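Farnesyl diphosphate synthase (PDB 3M0G) probably condenses farnesyl diphosphate with isopentenyl diphosphate to make geranylgeranyl diphosphate, with magnesium as cofactor, in isoprenoid biosynthesis. Local coordinates at residues B[216-221]-B[242-247]; B[154-159]-B[172-177]; B[134-139]-B[187-192]; B[44-49]-B[69-74]. All blocks are in the same frame, centred on the assembly; numbering follows the deposited sequence.

Contact 1: B[216-221]-B[242-247]; sequences DDILDV and TFVSLL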
loop_
_atom_site.group_PDB
_atom_site.type_symbol
_atom_site.label_atom_id
_atom_site.label_comp_id
_atom_site.label_asym_id
_atom_site.label_seq_id
_atom_site.Cartn_x
_atom_site.Cartn_y
_atom_site.Cartn_z
ATOM N N ASP B 216 -26.434 5.361 3.170
ATOM C CA ASP B 216 -26.103 4.071 3.824
ATOM C C ASP B 216 -26.824 3.877 5.163
ATOM O O ASP B 216 -27.399 2.814 5.416
ATOM C CB ASP B 216 -24.591 3.945 4.072
ATOM C CG ASP B 216 -23.885 3.021 3.079
ATOM O OD1 ASP B 216 -23.993 1.779 3.209
ATOM O OD2 ASP B 216 -23.176 3.539 2.195
ATOM N N ASP B 217 -26.775 4.902 6.014
ATOM C CA ASP B 217 -27.348 4.839 7.366
ATOM C C ASP B 217 -28.874 4.750 7.344
ATOM O O ASP B 217 -29.480 4.014 8.138
ATOM C CB ASP B 217 -26.896 6.050 8.196
ATOM C CG ASP B 217 -25.549 5.835 8.871
ATOM O OD1 ASP B 217 -24.934 4.764 8.689
ATOM O OD2 ASP B 217 -25.098 6.742 9.595
ATOM N N ILE B 218 -29.489 5.504 6.436
ATOM C CA ILE B 218 -30.942 5.496 6.246
ATOM C C ILE B 218 -31.447 4.111 5.819
ATOM O O ILE B 218 -32.453 3.611 6.340
ATOM C CB ILE B 218 -31.384 6.564 5.214
ATOM C CG1 ILE B 218 -31.066 7.979 5.729
ATOM C CG2 ILE B 218 -32.862 6.394 4.846
ATOM C CD1 ILE B 218 -31.119 9.059 4.657
ATOM N N LEU B 219 -30.741 3.499 4.873
ATOM C CA LEU B 219 -31.064 2.145 4.448
ATOM C C LEU B 219 -30.790 1.148 5.566
ATOM O O LEU B 219 -31.495 0.151 5.695
ATOM C CB LEU B 219 -30.307 1.784 3.167
ATOM C CG LEU B 219 -30.665 2.659 1.957
ATOM C CD1 LEU B 219 -29.674 2.466 0.820
ATOM C CD2 LEU B 219 -32.109 2.428 1.490
ATOM N N ASP B 220 -29.788 1.443 6.391
ATOM C CA ASP B 220 -29.391 0.591 7.514
ATOM C C ASP B 220 -30.495 0.422 8.572
ATOM O O ASP B 220 -30.272 -0.223 9.603
ATOM C CB ASP B 220 -28.131 1.165 8.166
ATOM C CG ASP B 220 -27.114 0.105 8.534
ATOM O OD1 ASP B 220 -27.498 -0.994 9.004
ATOM O OD2 ASP B 220 -25.911 0.390 8.360
ATOM N N VAL B 221 -31.664 1.018 8.319
ATOM C CA VAL B 221 -32.868 0.831 9.142
ATOM C C VAL B 221 -34.165 0.848 8.323
ATOM O O VAL B 221 -34.324 1.643 7.392
ATOM C CB VAL B 221 -32.984 1.851 10.318
ATOM C CG1 VAL B 221 -32.275 1.320 11.542
ATOM C CG2 VAL B 221 -32.433 3.234 9.936
ATOM N N THR B 242 -25.216 7.314 14.547
ATOM C CA THR B 242 -25.258 7.308 13.088
ATOM C C THR B 242 -25.826 8.641 12.657
ATOM O O THR B 242 -26.211 9.443 13.500
ATOM C CB THR B 242 -26.193 6.209 12.569
ATOM O OG1 THR B 242 -27.538 6.528 12.933
ATOM C CG2 THR B 242 -25.818 4.847 13.137
ATOM N N PHE B 243 -25.922 8.879 11.350
ATOM C CA PHE B 243 -26.581 10.091 10.876
ATOM C C PHE B 243 -28.095 10.097 11.163
ATOM O O PHE B 243 -28.695 11.163 11.346
ATOM C CB PHE B 243 -26.214 10.382 9.410
ATOM C CG PHE B 243 -24.760 10.764 9.238
ATOM C CD1 PHE B 243 -24.341 12.067 9.483
ATOM C CD2 PHE B 243 -23.806 9.810 8.899
ATOM C CE1 PHE B 243 -23.007 12.431 9.371
ATOM C CE2 PHE B 243 -22.461 10.157 8.779
ATOM C CZ PHE B 243 -22.058 11.475 9.012
ATOM N N VAL B 244 -28.697 8.913 11.256
ATOM C CA VAL B 244 -30.104 8.816 11.650
ATOM C C VAL B 244 -30.290 9.109 13.148
ATOM O O VAL B 244 -31.180 9.876 13.536
ATOM C CB VAL B 244 -30.729 7.436 11.296
ATOM C CG1 VAL B 244 -32.202 7.396 11.693
ATOM C CG2 VAL B 244 -30.589 7.143 9.818
ATOM N N SER B 245 -29.469 8.500 13.994
ATOM C CA SER B 245 -29.558 8.787 15.420
ATOM C C SER B 245 -29.225 10.268 15.715
ATOM O O SER B 245 -29.903 10.913 16.517
ATOM C CB SER B 245 -28.690 7.832 16.251
ATOM O OG SER B 245 -27.321 8.147 16.133
ATOM N N LEU B 246 -28.217 10.824 15.029
ATOM C CA LEU B 246 -27.875 12.236 15.247
ATOM C C LEU B 246 -28.835 13.244 14.620
ATOM O O LEU B 246 -29.201 14.227 15.259
ATOM C CB LEU B 246 -26.430 12.533 14.852
ATOM C CG LEU B 246 -25.331 11.934 15.729
ATOM C CD1 LEU B 246 -23.982 12.072 15.047
ATOM C CD2 LEU B 246 -25.297 12.574 17.099
ATOM N N LEU B 247 -29.249 13.012 13.381
ATOM C CA LEU B 247 -30.053 14.003 12.657
ATOM C C LEU B 247 -31.553 13.734 12.656
ATOM O O LEU B 247 -32.345 14.633 12.394
ATOM C CB LEU B 247 -29.539 14.186 11.226
ATOM C CG LEU B 247 -28.085 14.654 11.038
ATOM C CD1 LEU B 247 -27.640 14.519 9.580
ATOM C CD2 LEU B 247 -27.891 16.097 11.515
HETATM O O HOH W 1 -28.079 4.016 10.686
#
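Asp-217 reaches across to the first turn of helix 243-247 and supplies the polar part of this contact. Its OD2 accepts the backbone N-H of Phe-243 at 2.9 Å between N and OD2, and the bond is nearly straight at 168°. The amide meets the carboxylate on its anti side, 18° out of the plane, and Asp-217 OD2 lies 3.4 Å from Phe-243 CD2, at the ring's edge. An aspartate suits this place because its short chain presents an acceptor to an amide at a helix start. The second polar tie is indirect and looser: a water donates to Asp-217 O at 2.9 Å and touches Thr-242 OG1 only weakly.

Thr-242 is itself the N-cap. With OG1 set between its own N and carbonyl carbon (chi1 67°), it takes the N-H of Ser-245 at 3.0 Å from that N to OG1, while Ser-245 OG accepts from Thr-242 N, a reciprocal capping box.

The apolar part centres on one methyl, Val-244 CG2, with Ile-218 CG1 at 4.2 Å and Val-221 CG2 a little farther. Val-244 CG2 also sits beside a carbonyl, 3.7 Å from Asp-217 O. Ile-218 goes on to meet helix 249-265, and Phe-243 lies between helices 168-194 and 199-219.

Asp-216, Asp-217 and Asp-220 belong to an Asp-Asp-x-x-Asp sequence, the second aspartate-rich motif of the prenyl synthases, which in relatives helps hold diphosphate through magnesium. The chemistry implies that the Asp-217 carboxylate is oriented by a helix start beyond the unmodelled residues 222-239, so the contact joins the motif to the returning chain.

Contact 2: B[154-159]-B[172-177]; sequences ALDIAA and IRLQAG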
loop_
_atom_site.group_PDB
_atom_site.type_symbol
_atom_site.label_atom_id
_atom_site.label_comp_id
_atom_site.label_asym_id
_atom_site.label_seq_id
_atom_site.Cartn_x
_atom_site.Cartn_y
_atom_site.Cartn_z
ATOM N N ALA B 154 -9.736 3.432 11.712
ATOM C CA ALA B 154 -9.251 3.413 13.091
ATOM C C ALA B 154 -10.181 4.175 14.031
ATOM O O ALA B 154 -10.393 3.761 15.187
ATOM C CB ALA B 154 -7.863 3.999 13.138
ATOM N N LEU B 155 -10.674 5.322 13.584
ATOM C CA LEU B 155 -11.682 6.047 14.356
ATOM C C LEU B 155 -12.964 5.224 14.533
ATOM O O LEU B 155 -13.583 5.243 15.608
ATOM C CB LEU B 155 -11.994 7.409 13.725
ATOM C CG LEU B 155 -10.889 8.469 13.805
ATOM C CD1 LEU B 155 -11.175 9.561 12.792
ATOM C CD2 LEU B 155 -10.693 9.049 15.199
ATOM N N ASP B 156 -13.343 4.496 13.485
ATOM C CA ASP B 156 -14.575 3.709 13.473
ATOM C C ASP B 156 -14.481 2.434 14.299
ATOM O O ASP B 156 -15.463 2.032 14.914
ATOM C CB ASP B 156 -15.016 3.387 12.046
ATOM C CG ASP B 156 -16.524 3.149 11.936
ATOM O OD1 ASP B 156 -17.252 3.336 12.946
ATOM O OD2 ASP B 156 -16.986 2.788 10.829
ATOM N N ILE B 157 -13.301 1.814 14.330
ATOM C CA ILE B 157 -13.053 0.659 15.209
ATOM C C ILE B 157 -13.109 1.074 16.682
ATOM O O ILE B 157 -13.705 0.373 17.512
ATOM C CB ILE B 157 -11.706 -0.059 14.862
ATOM C CG1 ILE B 157 -11.828 -0.810 13.530
ATOM C CG2 ILE B 157 -11.246 -0.996 15.995
ATOM C CD1 ILE B 157 -13.169 -1.550 13.337
ATOM N N ALA B 158 -12.520 2.231 16.987
ATOM C CA ALA B 158 -12.562 2.789 18.331
ATOM C C ALA B 158 -13.983 3.186 18.733
ATOM O O ALA B 158 -14.384 3.009 19.878
ATOM C CB ALA B 158 -11.628 3.978 18.455
ATOM N N ALA B 159 -14.741 3.727 17.786
ATOM C CA ALA B 159 -16.127 4.105 18.039
ATOM C C ALA B 159 -17.005 2.915 18.446
ATOM O O ALA B 159 -17.898 3.080 19.276
ATOM C CB ALA B 159 -16.720 4.813 16.815
ATOM N N ILE B 172 -18.524 13.022 11.452
ATOM C CA ILE B 172 -18.160 13.716 10.198
ATOM C C ILE B 172 -16.665 13.496 9.880
ATOM O O ILE B 172 -16.299 13.176 8.755
ATOM C CB ILE B 172 -18.482 15.268 10.252
ATOM C CG1 ILE B 172 -19.980 15.538 10.116
ATOM C CG2 ILE B 172 -17.773 16.026 9.145
ATOM C CD1 ILE B 172 -20.395 16.934 10.593
ATOM N N ARG B 173 -15.816 13.656 10.888
ATOM C CA ARG B 173 -14.377 13.393 10.749
ATOM C C ARG B 173 -14.099 11.925 10.388
ATOM O O ARG B 173 -13.235 11.629 9.569
ATOM C CB ARG B 173 -13.656 13.750 12.057
ATOM C CG ARG B 173 -12.126 13.640 11.996
ATOM C CD ARG B 173 -11.465 14.023 13.315
ATOM N NE ARG B 173 -11.741 13.075 14.403
ATOM C CZ ARG B 173 -11.247 13.162 15.638
ATOM N NH1 ARG B 173 -11.568 12.251 16.552
ATOM N NH2 ARG B 173 -10.435 14.159 15.990
ATOM N N LEU B 174 -14.833 11.018 11.012
ATOM C CA LEU B 174 -14.702 9.578 10.764
ATOM C C LEU B 174 -15.032 9.262 9.317
ATOM O O LEU B 174 -14.312 8.534 8.636
ATOM C CB LEU B 174 -15.678 8.838 11.666
ATOM C CG LEU B 174 -15.683 7.323 11.788
ATOM C CD1 LEU B 174 -15.746 6.985 13.277
ATOM C CD2 LEU B 174 -16.858 6.742 11.043
ATOM N N GLN B 175 -16.147 9.825 8.868
ATOM C CA GLN B 175 -16.675 9.577 7.533
ATOM C C GLN B 175 -15.884 10.200 6.399
ATOM O O GLN B 175 -15.744 9.588 5.325
ATOM C CB GLN B 175 -18.153 9.926 7.470
ATOM C CG GLN B 175 -19.014 8.900 8.227
ATOM C CD GLN B 175 -18.705 7.445 7.846
ATOM O OE1 GLN B 175 -18.163 7.167 6.773
ATOM N NE2 GLN B 175 -19.088 6.516 8.712
ATOM N N ALA B 176 -15.383 11.410 6.619
ATOM C CA ALA B 176 -14.449 12.019 5.690
ATOM C C ALA B 176 -13.211 11.131 5.395
ATOM O O ALA B 176 -12.816 10.940 4.247
ATOM C CB ALA B 176 -14.061 13.386 6.152
ATOM N N GLY B 177 -12.594 10.573 6.417
ATOM C CA GLY B 177 -11.513 9.620 6.147
ATOM C C GLY B 177 -11.973 8.265 5.627
ATOM O O GLY B 177 -11.459 7.793 4.615
#
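Two helices of the all-helical prenyl synthase fold, 149-159 and 168-194, meet here through Leu-155, Asp-156 and Leu-174. The chain makes a short connection between them and returns, and the axes of the two segments pass 9.4 Å apart at 135°. Asp-156 ends a Gly-Gln-x-x-Asp sequence familiar in this family.

Leu-174 is the wedge. Its CG stands anti to the backbone N (chi1 -172°), which carries the branched end over to the partner helix. There Leu-174 CD1 settles against the helix backbone at Asp-156 N (3.5 Å) and against the side-chain carbon Leu-155 CB (3.8 Å). A looser approach, 4.3 Å, separates Leu-174 CD1 from Ala-159 CB. A leucine suits the site because its two methyls divide the work: Leu-174 CD2 lies 3.7 Å from Asp-156 CG, so the carboxylate has a hydrocarbon flank, the two side chains crossing at about a right angle. Ala-159, one turn on from Leu-155, adds only its methyl to the surface that Leu-174 meets, and Leu-166 of the connecting loop covers both Ala-159 and Leu-174.

The polar end of Asp-156 is engaged with other parts of the chain: OD1 makes a salt bridge to Lys-240, near Glu-160, and OD2 has a long, weak ion pair with Lys-178. On another face of helix 149-159, Ala-154 packs on Leu-109 of the second subunit.

Toward the solvent edge, Arg-173 runs extended and then bends at chi3 (68°), bringing its guanidinium back across Leu-155. Arg-173 NE lies 3.9 Å from Leu-155 CD1, and NH1 comes to 3.6 Å from Leu-155 CD2.

Contact 3: B[134-139]-B[187-192]; sequences VALVAA and AQAGAI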
loop_
_atom_site.group_PDB
_atom_site.type_symbol
_atom_site.label_atom_id
_atom_site.label_comp_id
_atom_site.label_asym_id
_atom_site.label_seq_id
_atom_site.Cartn_x
_atom_site.Cartn_y
_atom_site.Cartn_z
ATOM N N VAL B 134 2.635 10.559 -11.150
ATOM C CA VAL B 134 3.100 10.750 -9.782
ATOM C C VAL B 134 2.072 11.545 -8.966
ATOM O O VAL B 134 1.921 11.298 -7.801
ATOM C CB VAL B 134 4.518 11.376 -9.710
ATOM C CG1 VAL B 134 4.496 12.893 -9.988
ATOM C CG2 VAL B 134 5.148 11.103 -8.349
ATOM N N ALA B 135 1.383 12.499 -9.588
ATOM C CA ALA B 135 0.320 13.239 -8.896
ATOM C C ALA B 135 -0.814 12.272 -8.565
ATOM O O ALA B 135 -1.500 12.441 -7.559
ATOM C CB ALA B 135 -0.178 14.396 -9.755
ATOM N N LEU B 136 -1.021 11.274 -9.433
ATOM C CA LEU B 136 -2.015 10.224 -9.188
ATOM C C LEU B 136 -1.661 9.369 -7.948
ATOM O O LEU B 136 -2.515 9.158 -7.082
ATOM C CB LEU B 136 -2.239 9.361 -10.446
ATOM C CG LEU B 136 -3.507 8.502 -10.400
ATOM C CD1 LEU B 136 -4.730 9.389 -10.570
ATOM C CD2 LEU B 136 -3.456 7.409 -11.465
ATOM N N VAL B 137 -0.403 8.918 -7.858
ATOM C CA VAL B 137 0.123 8.157 -6.707
ATOM C C VAL B 137 0.028 8.961 -5.409
ATOM O O VAL B 137 -0.414 8.425 -4.385
ATOM C CB VAL B 137 1.616 7.678 -6.933
ATOM C CG1 VAL B 137 2.231 7.044 -5.667
ATOM C CG2 VAL B 137 1.698 6.717 -8.113
ATOM N N ALA B 138 0.458 10.229 -5.445
ATOM C CA ALA B 138 0.403 11.090 -4.260
ATOM C C ALA B 138 -1.041 11.230 -3.772
ATOM O O ALA B 138 -1.303 11.154 -2.584
ATOM C CB ALA B 138 1.027 12.475 -4.533
ATOM N N ALA B 139 -1.965 11.404 -4.709
ATOM C CA ALA B 139 -3.369 11.602 -4.385
ATOM C C ALA B 139 -3.993 10.349 -3.798
ATOM O O ALA B 139 -4.780 10.450 -2.873
ATOM C CB ALA B 139 -4.151 12.082 -5.625
ATOM N N ALA B 187 -12.952 10.937 -7.895
ATOM C CA ALA B 187 -13.560 12.080 -8.551
ATOM C C ALA B 187 -12.521 13.029 -9.120
ATOM O O ALA B 187 -12.738 13.635 -10.146
ATOM C CB ALA B 187 -14.481 12.810 -7.588
ATOM N N GLN B 188 -11.379 13.127 -8.455
ATOM C CA GLN B 188 -10.322 14.016 -8.893
ATOM C C GLN B 188 -9.432 13.382 -9.946
ATOM O O GLN B 188 -8.661 14.081 -10.588
ATOM C CB GLN B 188 -9.460 14.415 -7.720
ATOM C CG GLN B 188 -10.117 15.347 -6.741
ATOM C CD GLN B 188 -9.190 15.669 -5.619
ATOM O OE1 GLN B 188 -8.207 16.374 -5.819
ATOM N NE2 GLN B 188 -9.479 15.147 -4.415
ATOM N N ALA B 189 -9.525 12.061 -10.092
ATOM C CA ALA B 189 -8.626 11.305 -10.964
ATOM C C ALA B 189 -8.675 11.796 -12.412
ATOM O O ALA B 189 -7.651 11.849 -13.084
ATOM C CB ALA B 189 -8.945 9.796 -10.880
ATOM N N GLY B 190 -9.861 12.173 -12.881
ATOM C CA GLY B 190 -10.002 12.730 -14.247
ATOM C C GLY B 190 -9.293 14.073 -14.405
ATOM O O GLY B 190 -8.648 14.326 -15.428
ATOM N N ALA B 191 -9.394 14.925 -13.388
ATOM C CA ALA B 191 -8.679 16.202 -13.388
ATOM C C ALA B 191 -7.148 16.014 -13.290
ATOM O O ALA B 191 -6.406 16.712 -13.980
ATOM C CB ALA B 191 -9.198 17.111 -12.299
ATOM N N ILE B 192 -6.687 15.077 -12.448
ATOM C CA ILE B 192 -5.244 14.739 -12.354
ATOM C C ILE B 192 -4.664 14.332 -13.705
ATOM O O ILE B 192 -3.618 14.853 -14.111
ATOM C CB ILE B 192 -4.950 13.649 -11.272
ATOM C CG1 ILE B 192 -5.327 14.189 -9.893
ATOM C CG2 ILE B 192 -3.455 13.189 -11.301
ATOM C CD1 ILE B 192 -5.517 13.132 -8.792
#
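Ile-192 sets one methyl end against each of Ala-135 and Ala-139, which sit one turn apart on helix 130-144. Ile-192 CG2 comes within 3.8 Å of Ala-135 CB and 3.6 Å of the backbone N of Leu-136. The longer branch runs the other way along the helix: chi2 of 162° extends it until Ile-192 CD1 is 3.6 Å from Ala-139 CB. An isoleucine fits here because its beta-branch gives two separate methyl ends, and alanines suit the facing positions because a lone CB lets the isoleucine tips come up to the helix surface.

Leu-136 closes one flank. With CG anti to the backbone N (chi1 -164°), Leu-136 directs its isobutyl group toward helix 168-194, where its CD1 lies 4.1 Å from Ile-192 CG2 and 4.2 Å from Ala-189 CB, and the leucine and isoleucine side chains cross at about a right angle.

Farther out, the two helices run nearly antiparallel, the axes of the two segments 10.0 Å apart at 160°. Phe-185, one turn before Ala-189, lies against both Leu-136 and Ala-139, while Cys-122 and Leu-127 cover Leu-136 from the loop. Helix 168-194 is held by polar ties: Gly-190 N bonds to Ser-52 OG on helix 44-55, and Gln-188 OE1 to Arg-198. Behind helix 130-144, Val-134, Val-137 and Ala-138 pack on Thr-123 of the second subunit.

The contact thus links helix 168-194, in the body of the subunit, to a helix that also faces the dimer partner. With no polar bonds between the two segments, its hold rests on the fit of methyl surfaces.

Contact 4: B[44-49]-B[69-74]; sequences LRAFLA and AVEALH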
loop_
_atom_site.group_PDB
_atom_site.type_symbol
_atom_site.label_atom_id
_atom_site.label_comp_id
_atom_site.label_asym_id
_atom_site.label_seq_id
_atom_site.Cartn_x
_atom_site.Cartn_y
_atom_site.Cartn_z
ATOM N N LEU B 44 -18.778 2.087 -8.016
ATOM C CA LEU B 44 -18.974 3.562 -7.906
ATOM C C LEU B 44 -17.687 4.351 -8.161
ATOM O O LEU B 44 -17.673 5.305 -8.922
ATOM C CB LEU B 44 -19.566 3.973 -6.541
ATOM C CG LEU B 44 -19.710 5.479 -6.200
ATOM C CD1 LEU B 44 -20.547 6.225 -7.221
ATOM C CD2 LEU B 44 -20.257 5.696 -4.788
ATOM N N ARG B 45 -16.606 3.928 -7.522
ATOM C CA ARG B 45 -15.352 4.662 -7.558
ATOM C C ARG B 45 -14.726 4.616 -8.951
ATOM O O ARG B 45 -14.351 5.652 -9.511
ATOM C CB ARG B 45 -14.434 4.135 -6.465
ATOM C CG ARG B 45 -15.023 4.431 -5.087
ATOM C CD ARG B 45 -14.377 3.596 -3.977
ATOM N NE ARG B 45 -15.084 3.772 -2.709
ATOM C CZ ARG B 45 -16.222 3.147 -2.382
ATOM N NH1 ARG B 45 -16.808 2.305 -3.226
ATOM N NH2 ARG B 45 -16.788 3.378 -1.208
ATOM N N ALA B 46 -14.666 3.412 -9.515
ATOM C CA ALA B 46 -14.199 3.205 -10.876
ATOM C C ALA B 46 -15.036 4.061 -11.831
ATOM O O ALA B 46 -14.518 4.631 -12.791
ATOM C CB ALA B 46 -14.305 1.753 -11.235
ATOM N N PHE B 47 -16.328 4.191 -11.524
ATOM C CA PHE B 47 -17.227 4.976 -12.346
ATOM C C PHE B 47 -16.861 6.461 -12.267
ATOM O O PHE B 47 -16.730 7.119 -13.279
ATOM C CB PHE B 47 -18.682 4.709 -11.939
ATOM C CG PHE B 47 -19.689 5.479 -12.726
ATOM C CD1 PHE B 47 -20.179 4.983 -13.932
ATOM C CD2 PHE B 47 -20.173 6.690 -12.248
ATOM C CE1 PHE B 47 -21.131 5.694 -14.662
ATOM C CE2 PHE B 47 -21.132 7.409 -12.970
ATOM C CZ PHE B 47 -21.608 6.911 -14.174
ATOM N N LEU B 48 -16.642 6.966 -11.062
ATOM C CA LEU B 48 -16.238 8.358 -10.833
ATOM C C LEU B 48 -14.900 8.761 -11.464
ATOM O O LEU B 48 -14.733 9.918 -11.901
ATOM C CB LEU B 48 -16.180 8.646 -9.328
ATOM C CG LEU B 48 -17.497 8.762 -8.551
ATOM C CD1 LEU B 48 -17.138 8.932 -7.077
ATOM C CD2 LEU B 48 -18.291 9.944 -9.014
ATOM N N ALA B 49 -13.976 7.813 -11.537
ATOM C CA ALA B 49 -12.677 8.035 -12.149
ATOM C C ALA B 49 -12.871 8.178 -13.641
ATOM O O ALA B 49 -12.411 9.148 -14.254
ATOM C CB ALA B 49 -11.736 6.861 -11.852
ATOM N N ALA B 69 -7.056 0.955 -10.192
ATOM C CA ALA B 69 -6.327 1.227 -8.949
ATOM C C ALA B 69 -7.265 1.511 -7.783
ATOM O O ALA B 69 -7.041 0.989 -6.670
ATOM C CB ALA B 69 -5.338 2.386 -9.133
ATOM N N VAL B 70 -8.282 2.352 -8.009
ATOM C CA VAL B 70 -9.217 2.695 -6.939
ATOM C C VAL B 70 -10.096 1.522 -6.533
ATOM O O VAL B 70 -10.404 1.375 -5.357
ATOM C CB VAL B 70 -10.040 4.039 -7.177
ATOM C CG1 VAL B 70 -11.130 3.900 -8.233
ATOM C CG2 VAL B 70 -10.630 4.563 -5.882
ATOM N N GLU B 71 -10.481 0.687 -7.499
ATOM C CA GLU B 71 -11.227 -0.532 -7.173
ATOM C C GLU B 71 -10.356 -1.539 -6.417
ATOM O O GLU B 71 -10.808 -2.190 -5.463
ATOM C CB GLU B 71 -11.816 -1.152 -8.431
ATOM C CG GLU B 71 -12.989 -0.384 -8.995
ATOM C CD GLU B 71 -14.193 -0.368 -8.047
ATOM O OE1 GLU B 71 -14.550 -1.437 -7.510
ATOM O OE2 GLU B 71 -14.777 0.721 -7.853
ATOM N N ALA B 72 -9.097 -1.652 -6.838
ATOM C CA ALA B 72 -8.118 -2.456 -6.105
ATOM C C ALA B 72 -7.952 -1.986 -4.664
ATOM O O ALA B 72 -7.937 -2.799 -3.742
ATOM C CB ALA B 72 -6.773 -2.451 -6.824
ATOM N N LEU B 73 -7.808 -0.671 -4.474
ATOM C CA LEU B 73 -7.603 -0.110 -3.149
ATOM C C LEU B 73 -8.872 -0.368 -2.308
ATOM O O LEU B 73 -8.782 -0.748 -1.136
ATOM C CB LEU B 73 -7.239 1.399 -3.240
ATOM C CG LEU B 73 -6.492 2.162 -2.114
ATOM C CD1 LEU B 73 -7.239 2.096 -0.801
ATOM C CD2 LEU B 73 -5.028 1.679 -1.915
ATOM N N HIS B 74 -10.041 -0.177 -2.908
ATOM C CA HIS B 74 -11.305 -0.402 -2.187
ATOM C C HIS B 74 -11.416 -1.860 -1.768
ATOM O O HIS B 74 -11.800 -2.167 -0.618
ATOM C CB HIS B 74 -12.501 -0.004 -3.046
ATOM C CG HIS B 74 -13.817 -0.160 -2.353
ATOM N ND1 HIS B 74 -14.842 -0.929 -2.862
ATOM C CD2 HIS B 74 -14.278 0.361 -1.196
ATOM C CE1 HIS B 74 -15.878 -0.873 -2.044
ATOM N NE2 HIS B 74 -15.558 -0.107 -1.019
HETATM O O HOH W 2 -16.285 1.287 -5.822
#
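Arg-45 and His-74 are brought face to face by their torsions. The arginine chain is extended from CG to NE, and its chi4 turns the guanidinium broadside to the neighbouring helix. The histidine has CG anti to the backbone N (chi1 -178°), which carries the imidazole out toward the arginine. The two flat groups stack with centres 3.8 Å apart and planes only 12° off parallel; NH1 stands over the middle of the ring. Arginine and histidine suit these places because two flat groups can lie face to face while the guanidinium N-H groups stay in plane, one of them for a water.

Glu-71 forms the second link. Bent at chi2, it lays CG 3.4 Å from Ala-46 CB and brings OE2 to the start of helix 44-55. Glu-71 OE2 uses its anti lone pair to accept from Ala-46 N at 3.2 Å, with an angle of 158°. The water donates to OE2 at 2.6 Å and itself accepts from Arg-45 N (3.2 Å) and NH1 (2.8 Å), tying backbone, guanidinium and carboxylate together; Glu-71 OE1 makes a salt bridge to Arg-43.

Alongside, Val-70 packs on the arginine stem, its CG1 3.8 Å from Arg-45 CB. The helices are nearly antiparallel, the axes of the two segments 8.5 Å apart.

Arg-43 and Arg-45 belong to the Gly-Lys-Arg-x-Arg sequence of polyprenyl synthases. In relatives its lysine and last arginine, here Arg-45, and the residue matching His-74, on the helix leading into the first aspartate-rich motif, hold the diphosphate of isopentenyl diphosphate; the stacked pair probably marks that site.

How the contacts relate
Helix 168-194 is shared by contacts 2 and 3: contact 2 uses a segment near its start and contact 3 one near its end, their centres about 24 Å apart. Contact 1 adjoins contact 2 where Phe-243 CE2 rests 3.7 Å from Gln-175 CG. At the other end, contact 4 meets contact 3 through Ala-49 CB and Ala-189 CB, 4.2 Å apart. Contacts 1 and 4 have centres about 25 Å apart and nearest atoms about 7 Å apart, without touching, yet carry two family signatures, the second aspartate-rich motif and the Gly-Lys-Arg-x-Arg sequence, that in relatives line one active-site cavity. Contact 3 is the more purely architectural, near the dimer interface.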